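Local structure of 2-oxoglutarate (2OG) and Fe(II)-dependent oxygenase superfamily protein (Arabidopsis thaliana, 6KWA) at residues N96-Q101 and E110-Y115; H34-S39 and A116-G121. The protein is a 2-oxoglutarate- and iron(II)-dependent dioxygenase that probably inactivates the plant hormone auxin by irreversibly oxidising indole-3-acetic acid to 2-oxoindole-3-acetic acid. One frame throughout, in Å; residues are numbered along the deposited sequence.

Contact 1: N96-Q101 and E110-Y115; sequences NTFCDQ and EIMVKY
The side-chain oxygen of N96 marks the polar border of this helix pair: OD1 lies 4.5 Å from V113 CG2 and accepts a hydrogen bond from NH1 of R109, one residue before 110-115. The other terminal nitrogen of the same guanidinium, NH2, forms a salt bridge with D100 OD1, so R109 ties two residues one turn apart on helix 92-101 to the start of the neighbouring segment. Inside this border the contact is apolar and carried by sulfur. M112 reaches across with CG anti to its backbone N (chi1 -159°), and its chain then bends at both of the next torsions. The bends bring SD beside F98 and lay the methyl against C99, where CE is 3.9 Å from SG. Both CB and CG of M112 also lie about 4.1 Å from C99 SG, which therefore rests along the length of the methionine rather than against its end alone. M112 SD approaches F98 CE2 to 4.0 Å in a Met-aromatic contact, and the two side chains cross at about a right angle. The sulfur stands 5.2 Å from the centroid of the F98 ring, an oblique approach. M44 and L51 of helix 38-51, together with F149 of strand 147-155, add further apolar cover to M112. The axes of 96-101 and 110-115 come within 10.2 Å and run at 152° to each other; with a short loop joining helix 92-101 to helix 106-133, the two helices form an antiparallel helical hairpin.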
loop_
_atom_site.group_PDB
_atom_site.type_symbol
_atom_site.label_atom_id
_atom_site.label_comp_id
_atom_site.label_asym_id
_atom_site.label_seq_id
_atom_site.Cartn_x
_atom_site.Cartn_y
_atom_site.Cartn_z
ATOM N N ASN A 96 -16.543 9.606 3.031
ATOM C CA ASN A 96 -17.934 9.527 3.489
ATOM C C ASN A 96 -18.865 8.811 2.509
ATOM O O ASN A 96 -19.778 8.092 2.910
ATOM C CB ASN A 96 -18.483 10.920 3.782
ATOM C CG ASN A 96 -18.096 11.394 5.142
ATOM O OD1 ASN A 96 -18.197 10.642 6.117
ATOM N ND2 ASN A 96 -17.644 12.639 5.237
ATOM N N THR A 97 -18.630 9.013 1.227
ATOM C CA THR A 97 -19.395 8.321 0.212
ATOM C C THR A 97 -19.287 6.814 0.376
ATOM O O THR A 97 -20.288 6.098 0.315
ATOM C CB THR A 97 -18.910 8.721 -1.161
ATOM O OG1 THR A 97 -19.152 10.122 -1.326
ATOM C CG2 THR A 97 -19.612 7.901 -2.263
ATOM N N PHE A 98 -18.056 6.352 0.578
ATOM C CA PHE A 98 -17.765 4.966 0.846
ATOM C C PHE A 98 -18.516 4.499 2.105
ATOM O O PHE A 98 -19.127 3.437 2.121
ATOM C CB PHE A 98 -16.257 4.795 0.994
ATOM C CG PHE A 98 -15.822 3.402 1.316
ATOM C CD1 PHE A 98 -15.646 2.467 0.304
ATOM C CD2 PHE A 98 -15.549 3.029 2.623
ATOM C CE1 PHE A 98 -15.233 1.172 0.600
ATOM C CE2 PHE A 98 -15.134 1.735 2.920
ATOM C CZ PHE A 98 -14.974 0.812 1.905
ATOM N N CYS A 99 -18.483 5.303 3.158
ATOM C CA CYS A 99 -19.178 4.948 4.391
ATOM C C CYS A 99 -20.711 4.916 4.209
ATOM O O CYS A 99 -21.395 4.061 4.782
ATOM C CB CYS A 99 -18.775 5.900 5.507
ATOM S SG CYS A 99 -17.085 5.610 6.073
ATOM N N ASP A 100 -21.233 5.834 3.402
ATOM C CA ASP A 100 -22.645 5.802 3.034
ATOM C C ASP A 100 -22.973 4.475 2.368
ATOM O O ASP A 100 -23.892 3.784 2.816
ATOM C CB ASP A 100 -23.006 6.974 2.118
ATOM C CG ASP A 100 -22.813 8.332 2.802
ATOM O OD1 ASP A 100 -22.675 8.356 4.050
ATOM O OD2 ASP A 100 -22.821 9.371 2.103
ATOM N N GLN A 101 -22.200 4.115 1.331
ATOM C CA GLN A 101 -22.394 2.886 0.548
ATOM C C GLN A 101 -22.392 1.613 1.408
ATOM O O GLN A 101 -23.156 0.684 1.153
ATOM C CB GLN A 101 -21.320 2.748 -0.561
ATOM C CG GLN A 101 -21.424 3.765 -1.718
ATOM C CD GLN A 101 -20.254 3.705 -2.710
ATOM O OE1 GLN A 101 -19.218 3.101 -2.446
ATOM N NE2 GLN A 101 -20.418 4.348 -3.850
ATOM N N GLU A 110 -16.077 7.336 11.706
ATOM C CA GLU A 110 -15.060 8.194 12.289
ATOM C C GLU A 110 -13.680 7.517 12.298
ATOM O O GLU A 110 -12.646 8.179 12.115
ATOM C CB GLU A 110 -15.464 8.576 13.707
ATOM C CG GLU A 110 -16.181 9.915 13.785
ATOM C CD GLU A 110 -16.262 10.443 15.211
ATOM O OE1 GLU A 110 -15.910 9.682 16.140
ATOM O OE2 GLU A 110 -16.676 11.612 15.402
ATOM N N ILE A 111 -13.680 6.202 12.492
ATOM C CA ILE A 111 -12.464 5.404 12.423
ATOM C C ILE A 111 -11.820 5.509 11.040
ATOM O O ILE A 111 -10.610 5.692 10.904
ATOM C CB ILE A 111 -12.752 3.945 12.773
ATOM C CG1 ILE A 111 -13.143 3.862 14.256
ATOM C CG2 ILE A 111 -11.537 3.057 12.448
ATOM C CD1 ILE A 111 -13.698 2.519 14.671
ATOM N N MET A 112 -12.658 5.416 10.022
ATOM C CA MET A 112 -12.230 5.452 8.647
ATOM C C MET A 112 -11.639 6.821 8.302
ATOM O O MET A 112 -10.611 6.934 7.634
ATOM C CB MET A 112 -13.421 5.150 7.740
ATOM C CG MET A 112 -13.066 4.664 6.373
ATOM S SD MET A 112 -13.236 2.887 6.302
ATOM C CE MET A 112 -14.817 2.672 7.113
ATOM N N VAL A 113 -12.309 7.858 8.763
ATOM C CA VAL A 113 -11.912 9.224 8.471
ATOM C C VAL A 113 -10.554 9.532 9.093
ATOM O O VAL A 113 -9.697 10.160 8.462
ATOM C CB VAL A 113 -13.004 10.218 8.964
ATOM C CG1 VAL A 113 -12.478 11.673 9.052
ATOM C CG2 VAL A 113 -14.207 10.124 8.055
ATOM N N LYS A 114 -10.357 9.054 10.319
ATOM C CA LYS A 114 -9.122 9.296 11.042
ATOM C C LYS A 114 -7.980 8.372 10.535
ATOM O O LYS A 114 -6.808 8.761 10.550
ATOM C CB LYS A 114 -9.362 9.137 12.545
ATOM C CG LYS A 114 -10.246 10.248 13.143
ATOM C CD LYS A 114 -10.009 11.620 12.453
ATOM C CE LYS A 114 -11.182 12.620 12.670
ATOM N NZ LYS A 114 -10.870 14.043 12.315
ATOM N N TYR A 115 -8.310 7.139 10.148
ATOM C CA TYR A 115 -7.339 6.243 9.521
ATOM C C TYR A 115 -6.849 6.795 8.180
ATOM O O TYR A 115 -5.650 6.816 7.907
ATOM C CB TYR A 115 -7.941 4.868 9.289
ATOM C CG TYR A 115 -6.929 3.834 8.870
ATOM C CD1 TYR A 115 -6.247 3.089 9.821
ATOM C CD2 TYR A 115 -6.651 3.598 7.524
ATOM C CE1 TYR A 115 -5.324 2.113 9.437
ATOM C CE2 TYR A 115 -5.732 2.645 7.142
ATOM C CZ TYR A 115 -5.078 1.908 8.097
ATOM O OH TYR A 115 -4.169 0.961 7.714
#

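Contact 2: H34-S39 and A116-G121; sequences HGVSLS and AKAING
V36, in the turn that leads from strand 28-32 into helix 38-51, packs on A118 and I119 of the long helix 106-133, one of the helices that flank the double-stranded beta-helix of this oxygenase family. The contact is small, burying 107 Å² over both sides, and wholly apolar. V36 straddles the helix surface with its two methyls. CG1, placed opposite the backbone N (chi1 -175°), lies 4.2 Å from A118 CB, while CG2, on the side away from the carbonyl carbon, meets I119 CD1 at 4.1 Å. The short side chain of A118 lets the loop come close, and the CA atoms of V36 and A118 are 6.2 Å apart. I119 arrives differently: its first bond does not head for the loop, but the chain bends at chi2 (-62°) and swings CD1 across to the valine, so that the two side chains cross at about a right angle. Beyond them, M41 of helix 38-51 also touches V36, and L207 of strand 207-211 touches I119, which places the contact between loop, helix and the larger sheet. The backbone of V36 is fixed by its own turn. G35 takes up a left-handed conformation, where a side chain would jam against the carbonyl O of H34, and the chain folds back so that the H34 ring can reach V36. S37 then caps the helix through OG, which accepts from L40 N. H34 NE2 bonds N205 O, consistent with a proton on NE2, and at the ring edge H34 ND1 accepts the V36 N-H, with V36 N 3.2 Å away and only 2° out of the imidazole plane.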
loop_
_atom_site.group_PDB
_atom_site.type_symbol
_atom_site.label_atom_id
_atom_site.label_comp_id
_atom_site.label_asym_id
_atom_site.label_seq_id
_atom_site.Cartn_x
_atom_site.Cartn_y
_atom_site.Cartn_z
ATOM N N HIS A 34 6.088 4.740 13.336
ATOM C CA HIS A 34 5.500 5.417 12.187
ATOM C C HIS A 34 4.573 6.576 12.499
ATOM O O HIS A 34 4.051 7.214 11.588
ATOM C CB HIS A 34 4.800 4.390 11.313
ATOM C CG HIS A 34 4.047 3.364 12.085
ATOM N ND1 HIS A 34 2.940 3.676 12.847
ATOM C CD2 HIS A 34 4.225 2.028 12.201
ATOM C CE1 HIS A 34 2.480 2.577 13.415
ATOM N NE2 HIS A 34 3.235 1.559 13.034
ATOM N N GLY A 35 4.250 6.762 13.776
ATOM C CA GLY A 35 3.353 7.824 14.172
ATOM C C GLY A 35 1.853 7.577 14.034
ATOM O O GLY A 35 1.060 8.436 14.354
ATOM N N VAL A 36 1.451 6.409 13.565
ATOM C CA VAL A 36 0.023 6.096 13.475
ATOM C C VAL A 36 -0.483 5.388 14.724
ATOM O O VAL A 36 0.145 4.424 15.184
ATOM C CB VAL A 36 -0.288 5.206 12.253
ATOM C CG1 VAL A 36 -1.786 5.002 12.126
ATOM C CG2 VAL A 36 0.272 5.850 10.980
ATOM N N SER A 37 -1.580 5.883 15.290
ATOM C CA SER A 37 -2.148 5.298 16.515
ATOM C C SER A 37 -2.374 3.789 16.379
ATOM O O SER A 37 -3.043 3.333 15.453
ATOM C CB SER A 37 -3.472 5.980 16.859
ATOM O OG SER A 37 -4.263 5.127 17.674
ATOM N N LEU A 38 -1.861 3.022 17.339
ATOM C CA LEU A 38 -1.977 1.578 17.297
ATOM C C LEU A 38 -3.438 1.161 17.479
ATOM O O LEU A 38 -3.928 0.265 16.796
ATOM C CB LEU A 38 -1.106 0.959 18.389
ATOM C CG LEU A 38 0.393 0.750 18.155
ATOM C CD1 LEU A 38 1.062 2.050 17.816
ATOM C CD2 LEU A 38 1.015 0.232 19.443
ATOM N N SER A 39 -4.144 1.863 18.358
ATOM C CA SER A 39 -5.544 1.580 18.610
ATOM C C SER A 39 -6.385 1.895 17.379
ATOM O O SER A 39 -7.314 1.154 17.052
ATOM C CB SER A 39 -6.040 2.390 19.825
ATOM O OG SER A 39 -5.484 1.869 21.025
ATOM N N ALA A 116 -7.790 7.220 7.344
ATOM C CA ALA A 116 -7.471 7.790 6.048
ATOM C C ALA A 116 -6.497 8.949 6.172
ATOM O O ALA A 116 -5.518 9.039 5.428
ATOM C CB ALA A 116 -8.746 8.255 5.327
ATOM N N LYS A 117 -6.755 9.835 7.121
ATOM C CA LYS A 117 -5.957 11.040 7.202
ATOM C C LYS A 117 -4.574 10.711 7.773
ATOM O O LYS A 117 -3.577 11.242 7.312
ATOM C CB LYS A 117 -6.704 12.080 8.045
ATOM C CG LYS A 117 -5.888 13.052 8.878
ATOM C CD LYS A 117 -6.876 14.137 9.388
ATOM C CE LYS A 117 -6.260 15.165 10.312
ATOM N NZ LYS A 117 -5.457 16.141 9.532
ATOM N N ALA A 118 -4.513 9.777 8.720
ATOM C CA ALA A 118 -3.251 9.374 9.317
ATOM C C ALA A 118 -2.357 8.634 8.342
ATOM O O ALA A 118 -1.155 8.875 8.304
ATOM C CB ALA A 118 -3.500 8.503 10.542
ATOM N N ILE A 119 -2.934 7.707 7.584
ATOM C CA ILE A 119 -2.152 6.881 6.682
ATOM C C ILE A 119 -1.691 7.701 5.514
ATOM O O ILE A 119 -0.568 7.552 5.042
ATOM C CB ILE A 119 -2.945 5.662 6.205
ATOM C CG1 ILE A 119 -2.992 4.672 7.345
ATOM C CG2 ILE A 119 -2.233 4.975 5.123
ATOM C CD1 ILE A 119 -1.628 4.181 7.740
ATOM N N ASN A 120 -2.571 8.579 5.060
ATOM C CA ASN A 120 -2.258 9.487 3.984
ATOM C C ASN A 120 -1.182 10.497 4.389
ATOM O O ASN A 120 -0.369 10.951 3.558
ATOM C CB ASN A 120 -3.525 10.200 3.548
ATOM C CG ASN A 120 -3.326 11.009 2.333
ATOM O OD1 ASN A 120 -3.330 10.478 1.218
ATOM N ND2 ASN A 120 -3.157 12.320 2.515
ATOM N N GLY A 121 -1.179 10.848 5.670
ATOM C CA GLY A 121 -0.185 11.764 6.200
ATOM C C GLY A 121 1.181 11.077 6.136
ATOM O O GLY A 121 2.191 11.698 5.759
#

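Overall arrangement
Both contacts use helix 106-133: contact 1 takes residues 110-115 and contact 2 the next six, 116-121, and their centres lie about 15 Å apart. Along the chain the order is 34-39, 96-101, 110-115, 116-121, so both segments of contact 1 fall within the chain that runs from 34-39 to 116-121. One helix thus ties helix 92-101, just before it in sequence, and the turn entering helix 38-51 together on a single scaffold. Both contacts are structural packing: the side chains of F98 and I119 lie about 11 and 12 Å from that of N152, a 2-oxoglutarate-binding residue, and the magnesium ligands come from elsewhere in the chain.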